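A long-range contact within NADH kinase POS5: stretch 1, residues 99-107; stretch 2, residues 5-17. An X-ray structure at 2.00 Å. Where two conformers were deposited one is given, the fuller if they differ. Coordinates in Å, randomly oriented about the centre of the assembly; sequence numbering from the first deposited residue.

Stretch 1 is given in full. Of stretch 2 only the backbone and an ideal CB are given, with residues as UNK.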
# COMPACT_ATOMS: atom_id res chain seq x y z
N ARG A 99 -38.02 -25.46 -42.46
CA ARG A 99 -37.86 -24.55 -41.32
C ARG A 99 -36.41 -24.56 -40.83
O ARG A 99 -36.12 -25.14 -39.78
CB ARG A 99 -38.82 -24.93 -40.19
CG ARG A 99 -40.30 -24.70 -40.52
CD ARG A 99 -41.20 -25.30 -39.46
NE ARG A 99 -41.00 -24.67 -38.16
CZ ARG A 99 -41.31 -25.23 -37.00
NH1 ARG A 99 -41.83 -26.45 -36.97
NH2 ARG A 99 -41.10 -24.58 -35.86
N PRO A 100 -35.50 -23.91 -41.59
CA PRO A 100 -34.11 -23.84 -41.15
C PRO A 100 -33.94 -22.90 -39.95
O PRO A 100 -34.79 -22.03 -39.70
CB PRO A 100 -33.39 -23.27 -42.37
CG PRO A 100 -34.42 -22.49 -43.10
CD PRO A 100 -35.72 -23.21 -42.87
N HIS A 101 -32.85 -23.09 -39.20
CA HIS A 101 -32.46 -22.13 -38.17
C HIS A 101 -32.19 -20.81 -38.86
O HIS A 101 -31.42 -20.76 -39.81
CB HIS A 101 -31.21 -22.62 -37.43
CG HIS A 101 -31.44 -23.85 -36.61
ND1 HIS A 101 -31.92 -23.80 -35.33
CD2 HIS A 101 -31.27 -25.16 -36.91
CE1 HIS A 101 -32.04 -25.03 -34.85
NE2 HIS A 101 -31.66 -25.87 -35.80
N ILE A 102 -32.82 -19.75 -38.39
CA ILE A 102 -32.58 -18.42 -38.95
C ILE A 102 -31.67 -17.62 -38.03
O ILE A 102 -31.91 -17.54 -36.83
CB ILE A 102 -33.89 -17.65 -39.22
CG1 ILE A 102 -34.81 -18.46 -40.16
CG2 ILE A 102 -33.58 -16.28 -39.82
CD1 ILE A 102 -36.24 -17.96 -40.22
N LEU A 103 -30.61 -17.06 -38.60
CA LEU A 103 -29.68 -16.20 -37.89
C LEU A 103 -29.74 -14.84 -38.56
O LEU A 103 -29.42 -14.73 -39.74
CB LEU A 103 -28.25 -16.74 -37.99
CG LEU A 103 -27.99 -18.16 -37.47
CD1 LEU A 103 -26.52 -18.52 -37.66
CD2 LEU A 103 -28.42 -18.31 -36.00
N TYR A 104 -30.13 -13.83 -37.81
CA TYR A 104 -30.13 -12.46 -38.33
C TYR A 104 -28.80 -11.78 -38.05
O TYR A 104 -28.22 -11.92 -36.97
CB TYR A 104 -31.28 -11.66 -37.74
CG TYR A 104 -32.63 -12.26 -38.08
CD1 TYR A 104 -33.30 -11.91 -39.25
CD2 TYR A 104 -33.22 -13.19 -37.23
CE1 TYR A 104 -34.52 -12.48 -39.58
CE2 TYR A 104 -34.43 -13.76 -37.55
CZ TYR A 104 -35.08 -13.40 -38.72
OH TYR A 104 -36.29 -13.97 -39.02
N THR A 105 -28.30 -11.05 -39.05
CA THR A 105 -27.02 -10.37 -38.94
C THR A 105 -26.96 -9.12 -39.82
O THR A 105 -27.79 -8.93 -40.71
CB THR A 105 -25.85 -11.31 -39.29
OG1 THR A 105 -24.64 -10.74 -38.80
CG2 THR A 105 -25.72 -11.53 -40.81
N GLY A 106 -25.97 -8.28 -39.55
CA GLY A 106 -25.70 -7.09 -40.35
C GLY A 106 -24.65 -6.21 -39.67
O GLY A 106 -23.99 -6.66 -38.73
N PRO A 107 -24.50 -4.96 -40.15
CA PRO A 107 -23.58 -3.98 -39.54
C PRO A 107 -24.02 -3.56 -38.13
O PRO A 107 -25.21 -3.59 -37.82
CB PRO A 107 -23.65 -2.78 -40.49
CG PRO A 107 -24.37 -3.28 -41.74
CD PRO A 107 -25.22 -4.42 -41.32
N UNK A 5 -24.72 -24.53 -44.41
CA UNK A 5 -25.72 -25.58 -44.24
C UNK A 5 -27.08 -25.14 -44.76
O UNK A 5 -27.48 -23.98 -44.57
CB UNK A 5 -25.83 -25.98 -42.77
N UNK A 6 -27.79 -26.06 -45.40
CA UNK A 6 -29.17 -25.83 -45.84
C UNK A 6 -30.14 -25.79 -44.64
O UNK A 6 -31.32 -25.48 -44.81
CB UNK A 6 -29.60 -26.92 -46.82
N UNK A 7 -29.63 -26.13 -43.45
CA UNK A 7 -30.43 -26.09 -42.22
C UNK A 7 -30.33 -24.73 -41.50
O UNK A 7 -30.93 -24.51 -40.45
CB UNK A 7 -29.98 -27.21 -41.28
N UNK A 8 -29.54 -23.83 -42.08
CA UNK A 8 -29.37 -22.48 -41.56
C UNK A 8 -29.54 -21.47 -42.69
O UNK A 8 -28.93 -21.60 -43.75
CB UNK A 8 -28.00 -22.32 -40.89
N UNK A 9 -30.39 -20.47 -42.46
CA UNK A 9 -30.48 -19.32 -43.36
C UNK A 9 -30.01 -18.07 -42.62
O UNK A 9 -30.43 -17.82 -41.49
CB UNK A 9 -31.91 -19.14 -43.88
N UNK A 10 -29.13 -17.31 -43.26
CA UNK A 10 -28.64 -16.05 -42.71
C UNK A 10 -29.44 -14.90 -43.34
O UNK A 10 -29.40 -14.73 -44.56
CB UNK A 10 -27.14 -15.88 -42.97
N UNK A 11 -30.16 -14.14 -42.51
CA UNK A 11 -31.05 -13.06 -42.96
C UNK A 11 -30.62 -11.67 -42.45
O UNK A 11 -30.06 -11.56 -41.35
CB UNK A 11 -32.48 -13.35 -42.50
N UNK A 12 -30.89 -10.61 -43.24
CA UNK A 12 -30.58 -9.23 -42.81
C UNK A 12 -31.29 -8.89 -41.51
O UNK A 12 -32.49 -9.12 -41.39
CB UNK A 12 -30.98 -8.22 -43.89
N UNK A 13 -30.55 -8.36 -40.53
CA UNK A 13 -31.15 -7.99 -39.25
C UNK A 13 -32.15 -6.83 -39.40
O UNK A 13 -33.05 -6.67 -38.57
CB UNK A 13 -30.05 -7.61 -38.25
N UNK A 14 -32.01 -6.03 -40.45
CA UNK A 14 -33.00 -4.98 -40.71
C UNK A 14 -34.41 -5.52 -41.00
O UNK A 14 -35.35 -4.75 -41.09
CB UNK A 14 -32.53 -4.13 -41.89
N UNK A 15 -34.53 -6.84 -41.16
CA UNK A 15 -35.85 -7.49 -41.25
C UNK A 15 -36.59 -7.48 -39.92
O UNK A 15 -37.79 -7.76 -39.88
CB UNK A 15 -35.70 -8.93 -41.73
N UNK A 16 -35.87 -7.18 -38.84
CA UNK A 16 -36.45 -7.16 -37.50
C UNK A 16 -36.90 -5.76 -37.09
O UNK A 16 -36.41 -4.76 -37.62
CB UNK A 16 -35.44 -7.70 -36.48
N UNK A 17 -37.82 -5.71 -36.12
CA UNK A 17 -38.39 -4.48 -35.59
C UNK A 17 -37.42 -3.78 -34.65
O UNK A 17 -36.56 -4.42 -34.04
CB UNK A 17 -39.70 -4.77 -34.86

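Stretch 2 runs parallel to stretch 1, and six backbone hydrogen bonds join them.

At position 5 the ideal CB has nothing of stretch 1 within 5.5 Å. Its backbone opens a type I turn, where a small polar residue often serves. The residue is Ser-5; Ser-5 OG accepts a hydrogen bond from the N of residue 7, at 3.2 Å.

Position 6 points away, inside the turn. Many residues would do, polar ones especially. It is Lys-6.

Position 7 points sideways, and its ideal CB lies 5.0 Å from His-101 CD2. Stretch 1 sets little limit on size. Phe-7 has its ring leading away. Its backbone does the joining: His-101 N donates to Phe-7 O at 2.7 Å.

Position 8 has strand angles, and its CB lies on the same face as His-101 and Leu-103. The ideal CB is 5.2 Å from Leu-103 CD1, which suits an apolar residue, beta-branched or longer. It is Val-8, with CG1 3.9 Å from Leu-103 CD1.

Position 9 lies on the other face, with Ile-102. Its ideal CB is 4.3 Å from Pro-100 CG and 4.8 Å from Ile-102 CG1. An apolar residue would fit, as would a long chain with an aliphatic stem. Lys-9 is the latter: CG packs 3.7 Å from Pro-100 CG, and the end leads away. Its N and O both bond to stretch 1: Lys-9 N donates to His-101 O at 2.9 Å, and Leu-103 N donates to Lys-9 O at 3.0 Å.

Position 10 returns to the face of Leu-103. The ideal CB is 5.1 Å from Thr-105 CG2, so a branched aliphatic such as Val, Ile or Leu is plausible. Ile-10 places CG2 3.5 Å from Thr-105 CG2.

At position 11 the CB shares a face with Ile-102 and Tyr-104. The ideal CB is 3.6 Å from Tyr-104 CD1 and 4.1 Å from Ile-102 CG2. A long or apolar chain suits this site. Lys-11 extends fully, bringing NZ 3.7 Å from Ile-102 CD1. A water bridges weakly, its O 3.3 Å from Lys-11 NZ and 3.3 Å from Tyr-104 OH.

Position 12 points away. Its N makes no bond to stretch 1, so proline is allowed among many others. It is Pro-12, whose O lies at the edge of the Tyr-104 ring, 3.6 Å from CD1.

Position 13 starts a 3-10 segment. Its ideal CB is 4.3 Å from Tyr-104 CB and from Gly-106 N, which favours a compact apolar residue. Val-13 has CG1 3.9 Å from Gly-106 N, and Val-13 N donates to Thr-105 O at 2.8 Å.

Position 14 points away; it is Asn-14. Position 15 points toward stretch 1, ideal CB 4.3 Å from Tyr-104 CE1, and tolerates polar or apolar residues. It is Asn-15.

Position 16 points toward stretch 1, its ideal CB 5.5 Å from Tyr-104 CD1, leaving room for a longer apolar chain. Leu-16 CD2 sits over the Tyr-104 ring face, 3.7 Å from its centroid, a CH-pi contact.

Position 17 is out of reach; it is Arg-17.

Stretch 2 5-17: SKFVKIKPVNNLR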
# COMPACT_ATOMS: atom_id res chain seq x y z
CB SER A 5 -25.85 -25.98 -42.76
OG SER A 5 -26.69 -27.10 -42.61
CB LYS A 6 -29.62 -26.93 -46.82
CG LYS A 6 -28.61 -27.29 -47.89
CD LYS A 6 -28.81 -26.48 -49.16
CE LYS A 6 -28.06 -27.14 -50.33
NZ LYS A 6 -28.60 -26.68 -51.64
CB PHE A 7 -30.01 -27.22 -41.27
CG PHE A 7 -30.27 -28.61 -41.81
CD1 PHE A 7 -31.35 -28.85 -42.66
CD2 PHE A 7 -29.45 -29.67 -41.44
CE1 PHE A 7 -31.59 -30.14 -43.16
CE2 PHE A 7 -29.69 -30.96 -41.92
CZ PHE A 7 -30.76 -31.19 -42.78
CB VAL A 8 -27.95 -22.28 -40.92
CG1 VAL A 8 -27.66 -20.79 -40.66
CG2 VAL A 8 -27.83 -23.08 -39.64
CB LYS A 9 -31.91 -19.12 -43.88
CG LYS A 9 -32.32 -20.11 -44.97
CD LYS A 9 -33.69 -19.76 -45.54
CE LYS A 9 -33.74 -18.32 -46.04
NZ LYS A 9 -35.14 -17.92 -46.35
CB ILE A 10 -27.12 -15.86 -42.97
CG1 ILE A 10 -26.32 -16.99 -42.31
CG2 ILE A 10 -26.65 -14.50 -42.48
CD1 ILE A 10 -24.85 -17.06 -42.75
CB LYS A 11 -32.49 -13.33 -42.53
CG LYS A 11 -33.17 -14.45 -43.32
CD LYS A 11 -34.65 -14.53 -42.99
CE LYS A 11 -35.27 -15.78 -43.60
NZ LYS A 11 -36.73 -15.85 -43.28
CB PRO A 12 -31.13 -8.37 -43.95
CG PRO A 12 -31.09 -9.29 -45.15
CD PRO A 12 -31.46 -10.63 -44.61
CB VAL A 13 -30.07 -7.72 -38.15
CG1 VAL A 13 -29.25 -6.48 -38.46
CG2 VAL A 13 -30.72 -7.62 -36.78
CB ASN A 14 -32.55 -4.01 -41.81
CG ASN A 14 -32.46 -4.66 -43.17
OD1 ASN A 14 -33.26 -5.53 -43.51
ND2 ASN A 14 -31.49 -4.23 -43.96
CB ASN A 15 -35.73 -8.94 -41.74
CG ASN A 15 -35.27 -9.05 -43.18
OD1 ASN A 15 -35.08 -8.05 -43.88
ND2 ASN A 15 -35.08 -10.28 -43.63
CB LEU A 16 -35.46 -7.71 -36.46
CG LEU A 16 -34.88 -9.11 -36.71
CD1 LEU A 16 -33.93 -9.51 -35.58
CD2 LEU A 16 -35.99 -10.16 -36.88
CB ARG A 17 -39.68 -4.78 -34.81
CG ARG A 17 -40.70 -5.69 -35.53
CD ARG A 17 -41.45 -4.96 -36.62
NE ARG A 17 -42.36 -3.93 -36.10
CZ ARG A 17 -43.54 -3.63 -36.65
NH1 ARG A 17 -43.97 -4.30 -37.72
NH2 ARG A 17 -44.29 -2.68 -36.13
O HOH W 1 -37.20 -12.83 -42.02
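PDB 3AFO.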